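Local coordinates for protein berberine bridge enzyme-like 28 (Arabidopsis thaliana, PDB 5D79) that is a secreted, FAD-dependent oxidoreductase of the berberine bridge enzyme-like family, involved in adaptation to salt stress, at residues A[380-393]-A[446-458]. Sequence-based numbering, arbitrary orientation.
Sequences AIQEIWRRLEAPEA and KYLKWVDSVYEFM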
loop_
_atom_site.group_PDB
_atom_site.type_symbol
_atom_site.label_atom_id
_atom_site.label_comp_id
_atom_site.label_asym_id
_atom_site.label_seq_id
_atom_site.Cartn_x
_atom_site.Cartn_y
_atom_site.Cartn_z
ATOM N N ALA A 380 10.857 10.665 -23.272
ATOM C CA ALA A 380 9.894 9.908 -22.490
ATOM C C ALA A 380 9.088 10.841 -21.593
ATOM O O ALA A 380 7.870 10.692 -21.444
ATOM C CB ALA A 380 10.591 8.854 -21.660
ATOM N N ILE A 381 9.772 11.806 -20.993
ATOM C CA ILE A 381 9.126 12.740 -20.076
ATOM C C ILE A 381 8.057 13.587 -20.786
ATOM O O ILE A 381 6.964 13.814 -20.249
ATOM C CB ILE A 381 10.169 13.658 -19.392
ATOM C CG1 ILE A 381 11.138 12.816 -18.572
ATOM C CG2 ILE A 381 9.488 14.668 -18.474
ATOM C CD1 ILE A 381 12.433 13.513 -18.289
ATOM N N GLN A 382 8.361 14.035 -21.997
ATOM C CA GLN A 382 7.416 14.854 -22.746
ATOM C C GLN A 382 6.177 14.059 -23.124
ATOM O O GLN A 382 5.070 14.579 -23.090
ATOM C CB GLN A 382 8.079 15.429 -23.994
ATOM C CG GLN A 382 9.297 16.276 -23.674
ATOM C CD GLN A 382 9.955 16.836 -24.909
ATOM O OE1 GLN A 382 10.086 18.052 -25.056
ATOM N NE2 GLN A 382 10.371 15.953 -25.814
ATOM N N GLU A 383 6.364 12.793 -23.467
ATOM C CA GLU A 383 5.249 11.974 -23.918
ATOM C C GLU A 383 4.279 11.657 -22.795
ATOM O O GLU A 383 3.065 11.681 -22.995
ATOM C CB GLU A 383 5.747 10.672 -24.545
ATOM C CG GLU A 383 4.651 9.637 -24.827
ATOM C CD GLU A 383 3.642 10.071 -25.872
ATOM O OE1 GLU A 383 3.843 11.092 -26.559
ATOM O OE2 GLU A 383 2.631 9.367 -26.013
ATOM N N ILE A 384 4.802 11.350 -21.615
ATOM C CA ILE A 384 3.913 10.992 -20.521
ATOM C C ILE A 384 3.210 12.256 -20.018
ATOM O O ILE A 384 2.082 12.188 -19.532
ATOM C CB ILE A 384 4.655 10.239 -19.377
ATOM C CG1 ILE A 384 5.731 11.101 -18.725
ATOM C CG2 ILE A 384 5.274 8.936 -19.906
ATOM C CD1 ILE A 384 6.363 10.425 -17.529
ATOM N N TRP A 385 3.860 13.408 -20.182
ATOM C CA TRP A 385 3.206 14.701 -19.972
ATOM C C TRP A 385 2.050 14.869 -20.965
ATOM O O TRP A 385 0.938 15.266 -20.595
ATOM C CB TRP A 385 4.211 15.853 -20.124
ATOM C CG TRP A 385 3.620 17.220 -19.917
ATOM C CD1 TRP A 385 2.707 17.858 -20.714
ATOM C CD2 TRP A 385 3.918 18.124 -18.853
ATOM N NE1 TRP A 385 2.413 19.098 -20.199
ATOM C CE2 TRP A 385 3.144 19.285 -19.059
ATOM C CE3 TRP A 385 4.765 18.065 -17.744
ATOM C CZ2 TRP A 385 3.197 20.374 -18.200
ATOM C CZ3 TRP A 385 4.821 19.148 -16.899
ATOM C CH2 TRP A 385 4.042 20.287 -17.129
ATOM N N ARG A 386 2.330 14.568 -22.230
ATOM C CA ARG A 386 1.334 14.677 -23.283
ATOM C C ARG A 386 0.104 13.815 -22.993
ATOM O O ARG A 386 -1.020 14.237 -23.217
ATOM C CB ARG A 386 1.937 14.284 -24.632
ATOM C CG ARG A 386 0.971 14.427 -25.783
ATOM C CD ARG A 386 1.493 13.750 -27.025
ATOM N NE ARG A 386 1.355 12.301 -26.952
ATOM C CZ ARG A 386 0.202 11.656 -27.108
ATOM N NH1 ARG A 386 -0.915 12.330 -27.329
ATOM N NH2 ARG A 386 0.165 10.334 -27.031
ATOM N N ARG A 387 0.311 12.610 -22.486
ATOM C CA ARG A 387 -0.812 11.708 -22.287
ATOM C C ARG A 387 -1.750 12.187 -21.163
ATOM O O ARG A 387 -2.929 11.857 -21.147
ATOM C CB ARG A 387 -0.297 10.286 -22.033
ATOM C CG ARG A 387 0.144 9.558 -23.324
ATOM C CD ARG A 387 1.139 8.451 -23.031
ATOM N NE ARG A 387 1.587 7.735 -24.225
ATOM C CZ ARG A 387 1.060 6.590 -24.633
ATOM N NH1 ARG A 387 1.515 5.992 -25.722
ATOM N NH2 ARG A 387 0.066 6.046 -23.949
ATOM N N LEU A 388 -1.235 12.997 -20.245
ATOM C CA LEU A 388 -2.065 13.530 -19.170
ATOM C C LEU A 388 -3.007 14.638 -19.650
ATOM O O LEU A 388 -3.969 14.988 -18.966
ATOM C CB LEU A 388 -1.184 14.042 -18.030
ATOM C CG LEU A 388 -0.672 12.970 -17.065
ATOM C CD1 LEU A 388 0.566 13.456 -16.363
ATOM C CD2 LEU A 388 -1.739 12.616 -16.051
ATOM N N GLU A 389 -2.740 15.180 -20.832
ATOM C CA GLU A 389 -3.644 16.146 -21.442
ATOM C C GLU A 389 -4.923 15.478 -21.965
ATOM O O GLU A 389 -5.867 16.165 -22.366
ATOM C CB GLU A 389 -2.941 16.888 -22.574
ATOM C CG GLU A 389 -1.551 17.383 -22.213
ATOM C CD GLU A 389 -0.876 18.131 -23.357
ATOM O OE1 GLU A 389 -1.365 18.045 -24.505
ATOM O OE2 GLU A 389 0.144 18.810 -23.109
ATOM N N ALA A 390 -4.941 14.145 -21.970
ATOM C CA ALA A 390 -6.096 13.367 -22.429
ATOM C C ALA A 390 -7.325 13.656 -21.577
ATOM O O ALA A 390 -7.201 13.867 -20.373
ATOM C CB ALA A 390 -5.779 11.875 -22.407
ATOM N N PRO A 391 -8.517 13.671 -22.201
ATOM C CA PRO A 391 -9.735 14.020 -21.468
ATOM C C PRO A 391 -9.969 13.067 -20.312
ATOM O O PRO A 391 -10.334 13.508 -19.223
ATOM C CB PRO A 391 -10.842 13.881 -22.522
ATOM C CG PRO A 391 -10.147 13.914 -23.840
ATOM C CD PRO A 391 -8.805 13.306 -23.603
ATOM N N GLU A 392 -9.733 11.778 -20.549
ATOM C CA GLU A 392 -9.986 10.750 -19.544
ATOM C C GLU A 392 -8.873 10.721 -18.474
ATOM O O GLU A 392 -8.960 9.991 -17.489
ATOM C CB GLU A 392 -10.174 9.373 -20.223
ATOM C CG GLU A 392 -8.920 8.668 -20.772
ATOM C CD GLU A 392 -8.505 9.119 -22.172
ATOM O OE1 GLU A 392 -9.027 10.140 -22.656
ATOM O OE2 GLU A 392 -7.638 8.451 -22.785
ATOM N N ALA A 393 -7.847 11.548 -18.647
ATOM C CA ALA A 393 -6.800 11.675 -17.630
ATOM C C ALA A 393 -6.992 12.896 -16.720
ATOM O O ALA A 393 -6.033 13.347 -16.089
ATOM C CB ALA A 393 -5.430 11.734 -18.293
ATOM N N LYS A 446 -12.310 3.469 -20.819
ATOM C CA LYS A 446 -11.344 4.426 -21.343
ATOM C C LYS A 446 -10.237 4.753 -20.329
ATOM O O LYS A 446 -9.126 5.133 -20.711
ATOM C CB LYS A 446 -12.065 5.706 -21.783
ATOM C CG LYS A 446 -12.671 6.531 -20.650
ATOM C CD LYS A 446 -13.633 7.595 -21.186
ATOM C CE LYS A 446 -14.357 8.336 -20.059
ATOM N NZ LYS A 446 -15.595 9.044 -20.524
ATOM N N TYR A 447 -10.547 4.590 -19.045
ATOM C CA TYR A 447 -9.591 4.829 -17.971
ATOM C C TYR A 447 -8.583 3.684 -17.856
ATOM O O TYR A 447 -7.375 3.899 -17.701
ATOM C CB TYR A 447 -10.322 5.007 -16.638
ATOM C CG TYR A 447 -11.323 6.151 -16.582
ATOM C CD1 TYR A 447 -10.902 7.472 -16.654
ATOM C CD2 TYR A 447 -12.691 5.907 -16.418
ATOM C CE1 TYR A 447 -11.813 8.525 -16.585
ATOM C CE2 TYR A 447 -13.603 6.950 -16.346
ATOM C CZ TYR A 447 -13.155 8.256 -16.429
ATOM O OH TYR A 447 -14.036 9.304 -16.359
ATOM N N LEU A 448 -9.094 2.462 -17.910
ATOM C CA LEU A 448 -8.251 1.272 -17.955
ATOM C C LEU A 448 -7.293 1.361 -19.138
ATOM O O LEU A 448 -6.073 1.220 -18.978
ATOM C CB LEU A 448 -9.108 0.005 -18.060
ATOM C CG LEU A 448 -9.491 -0.709 -16.764
ATOM C CD1 LEU A 448 -9.797 0.264 -15.652
ATOM C CD2 LEU A 448 -10.674 -1.610 -17.000
ATOM N N LYS A 449 -7.862 1.605 -20.320
ATOM C CA LYS A 449 -7.082 1.730 -21.544
ATOM C C LYS A 449 -6.012 2.793 -21.417
ATOM O O LYS A 449 -4.893 2.587 -21.877
ATOM C CB LYS A 449 -7.983 2.049 -22.738
ATOM C CG LYS A 449 -8.851 0.869 -23.183
ATOM C CD LYS A 449 -9.710 1.195 -24.404
ATOM C CE LYS A 449 -10.672 0.063 -24.695
ATOM N NZ LYS A 449 -11.460 -0.307 -23.481
ATOM N N TRP A 450 -6.359 3.920 -20.793
ATOM C CA TRP A 450 -5.418 5.016 -20.586
ATOM C C TRP A 450 -4.220 4.553 -19.759
ATOM O O TRP A 450 -3.063 4.778 -20.134
ATOM C CB TRP A 450 -6.096 6.219 -19.898
ATOM C CG TRP A 450 -5.154 7.392 -19.810
ATOM C CD1 TRP A 450 -4.962 8.359 -20.756
ATOM C CD2 TRP A 450 -4.226 7.685 -18.744
ATOM N NE1 TRP A 450 -3.991 9.244 -20.340
ATOM C CE2 TRP A 450 -3.521 8.850 -19.110
ATOM C CE3 TRP A 450 -3.928 7.078 -17.516
ATOM C CZ2 TRP A 450 -2.537 9.425 -18.287
ATOM C CZ3 TRP A 450 -2.948 7.651 -16.705
ATOM C CH2 TRP A 450 -2.269 8.811 -17.095
ATOM N N VAL A 451 -4.508 3.898 -18.639
ATOM C CA VAL A 451 -3.474 3.429 -17.722
ATOM C C VAL A 451 -2.632 2.325 -18.376
ATOM O O VAL A 451 -1.409 2.272 -18.205
ATOM C CB VAL A 451 -4.097 2.919 -16.393
ATOM C CG1 VAL A 451 -3.034 2.348 -15.472
ATOM C CG2 VAL A 451 -4.835 4.037 -15.688
ATOM N N ASP A 452 -3.279 1.455 -19.144
ATOM C CA ASP A 452 -2.568 0.379 -19.844
ATOM C C ASP A 452 -1.604 0.940 -20.903
ATOM O O ASP A 452 -0.500 0.420 -21.098
ATOM C CB ASP A 452 -3.576 -0.595 -20.493
ATOM C CG ASP A 452 -2.911 -1.862 -21.050
ATOM O OD1 ASP A 452 -2.629 -2.792 -20.256
ATOM O OD2 ASP A 452 -2.682 -1.935 -22.282
ATOM N N SER A 453 -2.024 2.019 -21.561
ATOM C CA SER A 453 -1.303 2.555 -22.712
ATOM C C SER A 453 -0.012 3.277 -22.323
ATOM O O SER A 453 1.007 3.137 -23.002
ATOM C CB SER A 453 -2.213 3.496 -23.508
ATOM O OG SER A 453 -1.591 3.915 -24.708
ATOM N N VAL A 454 -0.052 4.040 -21.234
ATOM C CA VAL A 454 1.135 4.756 -20.768
ATOM C C VAL A 454 2.148 3.750 -20.214
ATOM O O VAL A 454 3.353 3.902 -20.405
ATOM C CB VAL A 454 0.785 5.863 -19.692
ATOM C CG1 VAL A 454 0.124 5.282 -18.450
ATOM C CG2 VAL A 454 2.019 6.665 -19.305
ATOM N N TYR A 455 1.647 2.710 -19.560
ATOM C CA TYR A 455 2.485 1.645 -19.024
ATOM C C TYR A 455 3.215 0.920 -20.147
ATOM O O TYR A 455 4.434 0.699 -20.081
ATOM C CB TYR A 455 1.625 0.673 -18.225
ATOM C CG TYR A 455 2.327 -0.537 -17.626
ATOM C CD1 TYR A 455 2.447 -1.731 -18.342
ATOM C CD2 TYR A 455 2.800 -0.511 -16.319
ATOM C CE1 TYR A 455 3.052 -2.849 -17.782
ATOM C CE2 TYR A 455 3.405 -1.632 -15.753
ATOM C CZ TYR A 455 3.523 -2.792 -16.489
ATOM O OH TYR A 455 4.115 -3.888 -15.924
ATOM N N GLU A 456 2.464 0.553 -21.182
ATOM C CA GLU A 456 3.070 -0.059 -22.359
ATOM C C GLU A 456 4.133 0.878 -22.952
ATOM O O GLU A 456 5.217 0.433 -23.332
ATOM C CB GLU A 456 2.011 -0.411 -23.411
ATOM C CG GLU A 456 1.064 -1.530 -23.002
ATOM C CD GLU A 456 1.783 -2.791 -22.573
ATOM O OE1 GLU A 456 2.604 -3.299 -23.359
ATOM O OE2 GLU A 456 1.535 -3.273 -21.446
ATOM N N PHE A 457 3.827 2.170 -23.003
ATOM C CA PHE A 457 4.771 3.111 -23.561
ATOM C C PHE A 457 6.075 3.099 -22.775
ATOM O O PHE A 457 7.154 3.216 -23.356
ATOM C CB PHE A 457 4.220 4.537 -23.595
ATOM C CG PHE A 457 5.282 5.555 -23.898
ATOM C CD1 PHE A 457 5.813 5.657 -25.180
ATOM C CD2 PHE A 457 5.804 6.357 -22.896
ATOM C CE1 PHE A 457 6.822 6.560 -25.468
ATOM C CE2 PHE A 457 6.819 7.262 -23.180
ATOM C CZ PHE A 457 7.328 7.361 -24.471
ATOM N N MET A 458 5.973 2.946 -21.459
ATOM C CA MET A 458 7.136 3.081 -20.577
ATOM C C MET A 458 8.054 1.857 -20.565
ATOM O O MET A 458 9.123 1.908 -19.968
ATOM C CB MET A 458 6.677 3.383 -19.147
ATOM C CG MET A 458 6.155 4.787 -18.947
ATOM S SD MET A 458 7.474 6.011 -19.050
ATOM C CE MET A 458 8.447 5.577 -17.615
HETATM O O HOH W 1 -1.956 6.885 -21.912
#
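Trp450 reaches across to helix 378-388 and gives its indole N-H to the carbonyl of Arg387, with NE1 2.9 Å from Arg387 O. The acceptor lies almost in the indole plane, but the donor stands above the carbonyl plane, on the face opposite the one Ala390 N uses, so two N-H groups share this oxygen. Ala393 CB sits 3.5 Å from Trp450 NE1 over one indole face, while Glu392 OE2 comes to the ring edge at CD1, its carboxylate nearly perpendicular to the ring. The bend at chi2 (-84°) turns the Glu392 carboxylate to that edge, while its CB packs against CG and CD of Lys446. A leucine in place of Trp450 would probably leave Arg387 O without its cross-helix donor and a gap where the indole face meets Ala393 CB. The two helices run antiparallel, their axes 10.9 Å apart at closest, side by side on the large antiparallel sheet: Val454 and Met458 rest on Tyr429 of strand 425-434, Leu388 on Val298 of strand 298-306. Their facing sides mesh knobs-into-holes. Arg387 fits among Trp450, Ser453, Val454 and Phe457, its NH2 bonding Ser453 OG (2.8 Å) in the guanidinium plane and, through a water, Trp450 O. Its NE makes a salt bridge, tilted from that plane, to Glu383 OE2 (2.6 Å), which Arg386 NH2 also grips. Phe457 is the answering knob, with Glu383 CG 3.6 Å above its ring centroid in a CH-pi contact. Ile384 CG2 packs against Met458 SD at 3.8 Å and also touches Val454 CG2.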